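Ras-3 from Cryphonectria parasitica (Cryphonectria parasitica, PDB 4KU4) is a Ras-family small G protein with the P-loop nucleotide-binding fold, held here with guanosine-5'-diphosphate and magnesium. Local coordinates at residues 134-139 / 192-196. Numbering follows the deposited sequence.
Sequences PFAPSL and ADRRR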
ATOM      1  N   PRO A 134      -4.734  13.263  14.613  1.00 36.53           N
ATOM      2  CA  PRO A 134      -5.739  12.665  13.726  1.00 31.19           C
ATOM      3  C   PRO A 134      -5.130  12.053  12.467  1.00 30.21           C
ATOM      4  O   PRO A 134      -4.007  12.388  12.085  1.00 25.62           O
ATOM      5  CB  PRO A 134      -6.615  13.860  13.342  1.00 31.58           C
ATOM      6  CG  PRO A 134      -5.707  15.025  13.443  1.00 37.19           C
ATOM      7  CD  PRO A 134      -4.811  14.734  14.610  1.00 36.88           C
ATOM      8  N   PHE A 135      -5.878  11.163  11.826  1.00 26.88           N
ATOM      9  CA  PHE A 135      -5.444  10.572  10.567  1.00 25.63           C
ATOM     10  C   PHE A 135      -5.269  11.653   9.506  1.00 24.32           C
ATOM     11  O   PHE A 135      -5.993  12.649   9.496  1.00 26.86           O
ATOM     12  CB  PHE A 135      -6.457   9.524  10.093  1.00 23.64           C
ATOM     13  CG  PHE A 135      -5.956   8.658   8.978  1.00 18.83           C
ATOM     14  CD1 PHE A 135      -6.334   8.904   7.673  1.00 19.09           C
ATOM     15  CD2 PHE A 135      -5.088   7.608   9.231  1.00 22.30           C
ATOM     16  CE1 PHE A 135      -5.872   8.114   6.644  1.00 17.89           C
ATOM     17  CE2 PHE A 135      -4.616   6.815   8.196  1.00 19.24           C
ATOM     18  CZ  PHE A 135      -5.008   7.071   6.905  1.00 13.95           C
ATOM     19  N   ALA A 136      -4.307  11.446   8.611  1.00 22.40           N
ATOM     20  CA  ALA A 136      -4.054  12.370   7.510  1.00 21.71           C
ATOM     21  C   ALA A 136      -3.807  11.598   6.213  1.00 15.15           C
ATOM     22  O   ALA A 136      -3.321  10.470   6.251  1.00 11.99           O
ATOM     23  CB  ALA A 136      -2.860  13.254   7.830  1.00 20.55           C
ATOM     24  N   PRO A 137      -4.128  12.209   5.063  1.00 15.36           N
ATOM     25  CA  PRO A 137      -3.951  11.540   3.770  1.00 13.65           C
ATOM     26  C   PRO A 137      -2.517  11.110   3.493  1.00 16.88           C
ATOM     27  O   PRO A 137      -2.327  10.222   2.670  1.00 12.71           O
ATOM     28  CB  PRO A 137      -4.371  12.610   2.754  1.00 17.43           C
ATOM     29  CG  PRO A 137      -5.255  13.516   3.493  1.00 22.76           C
ATOM     30  CD  PRO A 137      -4.723  13.548   4.906  1.00 16.93           C
ATOM     31  N   SER A 138      -1.532  11.720   4.154  1.00 13.75           N
ATOM     32  CA  SER A 138      -0.145  11.322   3.934  1.00 18.57           C
ATOM     33  C   SER A 138       0.164   9.925   4.490  1.00 10.43           C
ATOM     34  O   SER A 138       1.215   9.363   4.199  1.00 13.43           O
ATOM     35  CB  SER A 138       0.828  12.359   4.522  1.00 18.43           C
ATOM     36  OG  SER A 138       0.605  12.535   5.910  1.00 18.12           O
ATOM     37  N   LEU A 139      -0.754   9.357   5.270  1.00  8.13           N
ATOM     38  CA  LEU A 139      -0.543   8.015   5.826  1.00  9.60           C
ATOM     39  C   LEU A 139      -0.993   6.945   4.839  1.00 11.75           C
ATOM     40  O   LEU A 139      -0.998   5.745   5.140  1.00 11.52           O
ATOM     41  CB  LEU A 139      -1.266   7.851   7.177  1.00 12.62           C
ATOM     42  CG  LEU A 139      -0.810   8.830   8.266  1.00 19.54           C
ATOM     43  CD1 LEU A 139      -1.407   8.502   9.610  1.00 17.26           C
ATOM     44  CD2 LEU A 139       0.708   8.831   8.359  1.00 17.20           C
ATOM     45  N   ALA A 192       6.286   9.271   6.073  1.00 10.97           N
ATOM     46  CA  ALA A 192       5.313  10.353   6.198  1.00 12.69           C
ATOM     47  C   ALA A 192       4.832  10.515   7.642  1.00 18.02           C
ATOM     48  O   ALA A 192       4.711  11.633   8.146  1.00 17.67           O
ATOM     49  CB  ALA A 192       4.128  10.121   5.262  1.00 13.24           C
ATOM     50  N   ASP A 193       4.564   9.395   8.304  1.00 13.01           N
ATOM     51  CA  ASP A 193       4.124   9.405   9.698  1.00 15.70           C
ATOM     52  C   ASP A 193       5.163  10.093  10.577  1.00 19.16           C
ATOM     53  O   ASP A 193       4.829  10.888  11.450  1.00 18.17           O
ATOM     54  CB  ASP A 193       3.869   7.975  10.187  1.00 15.06           C
ATOM     55  CG  ASP A 193       3.289   7.930  11.583  1.00 29.18           C
ATOM     56  OD1 ASP A 193       2.571   8.882  11.964  1.00 29.60           O
ATOM     57  OD2 ASP A 193       3.543   6.935  12.295  1.00 22.99           O
ATOM     58  N   ARG A 194       6.433   9.799  10.329  1.00 15.62           N
ATOM     59  CA  ARG A 194       7.505  10.435  11.087  1.00 17.82           C
ATOM     60  C   ARG A 194       7.673  11.911  10.759  1.00 24.41           C
ATOM     61  O   ARG A 194       8.028  12.709  11.622  1.00 25.60           O
ATOM     62  CB  ARG A 194       8.818   9.723  10.830  1.00 15.73           C
ATOM     63  CG  ARG A 194       8.827   8.320  11.337  1.00 13.46           C
ATOM     64  CD  ARG A 194      10.158   7.670  11.009  1.00 18.34           C
ATOM     65  NE  ARG A 194      10.105   6.236  11.245  1.00 14.73           N
ATOM     66  CZ  ARG A 194      11.078   5.397  10.906  1.00 14.78           C
ATOM     67  NH1 ARG A 194      12.178   5.856  10.315  1.00 13.00           N
ATOM     68  NH2 ARG A 194      10.939   4.107  11.146  1.00 11.62           N
ATOM     69  N   ARG A 195       7.455  12.258   9.496  1.00 18.23           N
ATOM     70  CA  ARG A 195       7.516  13.642   9.051  1.00 20.73           C
ATOM     71  C   ARG A 195       6.506  14.485   9.834  1.00 30.93           C
ATOM     72  O   ARG A 195       6.768  15.645  10.150  1.00 25.72           O
ATOM     73  CB  ARG A 195       7.225  13.716   7.546  1.00 26.80           C
ATOM     74  CG  ARG A 195       7.499  15.068   6.878  1.00 25.43           C
ATOM     75  CD  ARG A 195       6.593  15.299   5.658  1.00 39.71           C
ATOM     76  NE  ARG A 195       6.607  14.178   4.718  1.00 31.65           N
ATOM     77  CZ  ARG A 195       5.558  13.795   3.996  1.00 38.53           C
ATOM     78  NH1 ARG A 195       5.648  12.758   3.170  1.00 35.72           N
ATOM     79  NH2 ARG A 195       4.409  14.443   4.107  1.00 40.21           N
ATOM     80  N   ARG A 196       5.357  13.886  10.151  1.00 25.93           N
ATOM     81  CA  ARG A 196       4.268  14.587  10.829  1.00 31.81           C
ATOM     82  C   ARG A 196       4.582  15.011  12.255  1.00 36.92           C
ATOM     83  O   ARG A 196       4.079  16.031  12.721  1.00 40.58           O
ATOM     84  CB  ARG A 196       3.004  13.723  10.863  1.00 28.21           C
ATOM     85  CG  ARG A 196       2.370  13.457   9.518  1.00 33.45           C
ATOM     86  CD  ARG A 196       0.907  13.068   9.685  1.00 35.47           C
ATOM     87  NE  ARG A 196       0.721  12.006  10.672  1.00 38.15           N
ATOM     88  CZ  ARG A 196      -0.406  11.825  11.351  1.00 38.66           C
ATOM     89  NH1 ARG A 196      -0.515  10.832  12.232  1.00 37.72           N
ATOM     90  NH2 ARG A 196      -1.424  12.652  11.149  1.00 29.83           N
TER
HETATM   91  O   HOH W   1       3.838  13.722   6.493  1.00 33.25           O
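Pro134 offers its carbonyl to Arg196: NH2 donates to Pro134 O over 2.8 Å, N-H...O angle 163°, and the oxygen lies close to the guanidinium plane, at its edge. A bend at chi3 (-50°) turns the end of the arginine across to the loop. Phe135 faces the other way, its side chain resting on Val111, Ile112 and Lys115 of helix 98-118, while Ala136 CB sits 3.7 Å from Arg196 NH2. In this Ras fold the loop leads from helix 98-118 into strand 140-145, and the contact joins it to the last turn of the C-terminal helix 182-196. At Ser138 the backbones come closest, its CA 6.0 Å from Ala192 CA, and Ala192 CB packs 3.2 Å from Ser138 O. Ser138 OG lies beside Arg196 CD and shares a water with Ala192 O; the water donates to that carbonyl, but its bond to the hydroxyl is weak. Leu139 divides its two methyls: CD2 packs 3.7 Å from Asp193 CA, and CD1 lies over one face of the Arg196 guanidinium, toward its rim. On that group's edge is Asp193 OD1, a long salt-bridge partner at 3.7 Å from Arg196 NH1, whereas Arg196 NE is buried without a polar partner.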